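Local coordinates for protein ribonuclease (Chelonia mydas, PDB 2ZPO) that probably cleaves RNA on the 3' side of pyrimidine nucleotides, as a secreted endonuclease of the pancreatic ribonuclease family, at residues 11-16 with 23-28. Residues are numbered along the deposited sequence; the frame is centred on the assembly and turned at random.
Sequences HVDYPR and RTYCNQ. With SO4 (sulfate ion), chain B.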
loop_
_atom_site.group_PDB
_atom_site.type_symbol
_atom_site.label_atom_id
_atom_site.label_comp_id
_atom_site.label_asym_id
_atom_site.label_seq_id
_atom_site.Cartn_x
_atom_site.Cartn_y
_atom_site.Cartn_z
ATOM N N HIS A 11 -0.046 -0.625 -4.060
ATOM C CA HIS A 11 0.724 -0.234 -2.852
ATOM C C HIS A 11 1.997 0.595 -3.035
ATOM O O HIS A 11 2.623 0.975 -2.032
ATOM C CB HIS A 11 1.055 -1.474 -2.014
ATOM C CG HIS A 11 -0.149 -2.229 -1.542
ATOM N ND1 HIS A 11 -1.055 -1.709 -0.636
ATOM C CD2 HIS A 11 -0.615 -3.453 -1.878
ATOM C CE1 HIS A 11 -2.015 -2.594 -0.419
ATOM N NE2 HIS A 11 -1.765 -3.667 -1.156
ATOM N N VAL A 12 2.410 0.862 -4.270
ATOM C CA VAL A 12 3.655 1.596 -4.494
ATOM C C VAL A 12 3.362 2.934 -5.203
ATOM O O VAL A 12 2.815 2.962 -6.321
ATOM C CB VAL A 12 4.716 0.745 -5.258
ATOM C CG1 VAL A 12 5.978 1.569 -5.510
ATOM C CG2 VAL A 12 5.044 -0.550 -4.492
ATOM N N ASP A 13 3.718 4.037 -4.547
ATOM C CA ASP A 13 3.566 5.359 -5.151
ATOM C C ASP A 13 4.841 6.123 -4.887
ATOM O O ASP A 13 5.005 6.727 -3.830
ATOM C CB ASP A 13 2.364 6.096 -4.583
ATOM C CG ASP A 13 2.202 7.489 -5.175
ATOM O OD1 ASP A 13 2.465 7.635 -6.390
ATOM O OD2 ASP A 13 1.811 8.409 -4.426
ATOM N N TYR A 14 5.752 6.059 -5.854
ATOM C CA TYR A 14 7.065 6.645 -5.671
ATOM C C TYR A 14 7.623 7.235 -6.979
ATOM O O TYR A 14 7.695 6.515 -7.967
ATOM C CB TYR A 14 8.035 5.588 -5.127
ATOM C CG TYR A 14 9.432 6.140 -5.081
ATOM C CD1 TYR A 14 9.830 6.971 -4.030
ATOM C CD2 TYR A 14 10.325 5.884 -6.123
ATOM C CE1 TYR A 14 11.105 7.524 -4.007
ATOM C CE2 TYR A 14 11.598 6.435 -6.111
ATOM C CZ TYR A 14 11.973 7.240 -5.045
ATOM O OH TYR A 14 13.234 7.766 -5.023
ATOM N N PRO A 15 8.039 8.530 -6.959
ATOM C CA PRO A 15 7.883 9.476 -5.835
ATOM C C PRO A 15 6.403 9.698 -5.525
ATOM O O PRO A 15 5.558 9.413 -6.392
ATOM C CB PRO A 15 8.517 10.786 -6.359
ATOM C CG PRO A 15 9.372 10.355 -7.542
ATOM C CD PRO A 15 8.730 9.143 -8.114
ATOM N N ARG A 16 6.118 10.161 -4.301
ATOM C CA ARG A 16 4.746 10.399 -3.873
ATOM C C ARG A 16 4.046 11.332 -4.854
ATOM O O ARG A 16 4.628 12.337 -5.306
ATOM C CB ARG A 16 4.729 10.976 -2.461
ATOM C CG ARG A 16 3.350 10.950 -1.831
ATOM C CD ARG A 16 3.382 11.440 -0.406
ATOM N NE ARG A 16 2.137 11.120 0.280
ATOM C CZ ARG A 16 1.076 11.918 0.332
ATOM N NH1 ARG A 16 1.098 13.119 -0.252
ATOM N NH2 ARG A 16 -0.001 11.530 0.985
ATOM N N ARG A 23 -6.819 13.686 2.186
ATOM C CA ARG A 23 -8.142 13.213 1.810
ATOM C C ARG A 23 -8.216 13.173 0.273
ATOM O O ARG A 23 -8.661 12.177 -0.308
ATOM C CB ARG A 23 -9.182 14.170 2.407
ATOM C CG ARG A 23 -10.610 13.913 2.074
ATOM C CD ARG A 23 -11.469 15.137 2.455
ATOM N NE ARG A 23 -11.815 15.903 1.247
ATOM C CZ ARG A 23 -11.339 17.104 0.905
ATOM N NH1 ARG A 23 -10.480 17.771 1.678
ATOM N NH2 ARG A 23 -11.750 17.659 -0.225
ATOM N N THR A 24 -7.744 14.240 -0.376
ATOM C CA THR A 24 -7.755 14.335 -1.832
ATOM C C THR A 24 -6.757 13.344 -2.459
ATOM O O THR A 24 -7.061 12.728 -3.474
ATOM C CB THR A 24 -7.436 15.764 -2.350
ATOM O OG1 THR A 24 -8.324 16.735 -1.751
ATOM C CG2 THR A 24 -7.596 15.824 -3.834
ATOM N N TYR A 25 -5.569 13.225 -1.868
ATOM C CA TYR A 25 -4.613 12.188 -2.272
ATOM C C TYR A 25 -5.337 10.837 -2.345
ATOM O O TYR A 25 -5.293 10.124 -3.357
ATOM C CB TYR A 25 -3.457 12.106 -1.275
ATOM C CG TYR A 25 -2.495 10.995 -1.612
ATOM C CD1 TYR A 25 -2.698 9.709 -1.116
ATOM C CD2 TYR A 25 -1.397 11.227 -2.441
ATOM C CE1 TYR A 25 -1.819 8.691 -1.431
ATOM C CE2 TYR A 25 -0.502 10.211 -2.784
ATOM C CZ TYR A 25 -0.730 8.935 -2.285
ATOM O OH TYR A 25 0.146 7.923 -2.628
ATOM N N CYS A 26 -5.989 10.484 -1.241
ATOM C CA CYS A 26 -6.654 9.183 -1.157
ATOM C C CYS A 26 -7.771 9.008 -2.188
ATOM O O CYS A 26 -7.861 7.999 -2.865
ATOM C CB CYS A 26 -7.149 8.967 0.261
ATOM S SG CYS A 26 -5.839 8.564 1.415
ATOM N N ASN A 27 -8.611 10.034 -2.326
ATOM C CA ASN A 27 -9.682 9.975 -3.275
ATOM C C ASN A 27 -9.175 9.762 -4.713
ATOM O O ASN A 27 -9.677 8.907 -5.447
ATOM C CB ASN A 27 -10.519 11.247 -3.141
ATOM C CG ASN A 27 -11.392 11.230 -1.882
ATOM O OD1 ASN A 27 -11.731 10.150 -1.356
ATOM N ND2 ASN A 27 -11.797 12.414 -1.412
ATOM N N GLN A 28 -8.143 10.516 -5.077
ATOM C CA GLN A 28 -7.577 10.426 -6.418
ATOM C C GLN A 28 -6.862 9.096 -6.649
ATOM O O GLN A 28 -7.031 8.447 -7.675
ATOM C CB GLN A 28 -6.602 11.593 -6.647
ATOM C CG GLN A 28 -7.315 12.941 -6.690
ATOM C CD GLN A 28 -6.380 14.143 -6.943
ATOM O OE1 GLN A 28 -5.234 14.179 -6.492
ATOM N NE2 GLN A 28 -6.902 15.149 -7.646
HETATM S S SO4 B . -3.347 -6.839 -0.739
HETATM O O1 SO4 B . -3.952 -5.629 -1.288
HETATM O O2 SO4 B . -4.308 -7.595 0.062
HETATM O O3 SO4 B . -2.837 -7.725 -1.811
HETATM O O4 SO4 B . -2.272 -6.462 0.160
#
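R16, in one of its two conformers, lays its guanidinium flat over one face of the Y25 ring, the planes 16° apart and R16 CZ 4.0 Å from the ring centroid, a cation-pi stack. R16 NH2 sits over the middle of the ring, 3.6 Å from Y25 CG. The chain, extended from CG to NE, carries the guanidinium across to helix 22-32, and the turn at its end (chi4 -91°) presents its face to the ring. In this conformer NH2 also hydrogen-bonds T79 OG1, which would help fix the guanidinium's rotation. At the far end of the ring, Y25 OH donates to D13 OD2 in a very short bond of 2.5 Å; the carboxylate oxygen lies at the ring edge, in plane, though the two groups are turned 40° apart. D13 OD1 is held by T17 OG1. Two residues before D13, the probable proton acceptor H11 bonds through NE2 to O1 of a sulfate, probably from the crystallisation liquor, at 2.9 Å; H114 ND1 and Y115 N also bond this ion. The loop after helix 3-11 is thus clasped to helix 22-32 of the ribonuclease A fold. The carboxylate at its hydroxyl, and R16 when stacked, probably polarise the buried Y25 ring and restrain its rotation.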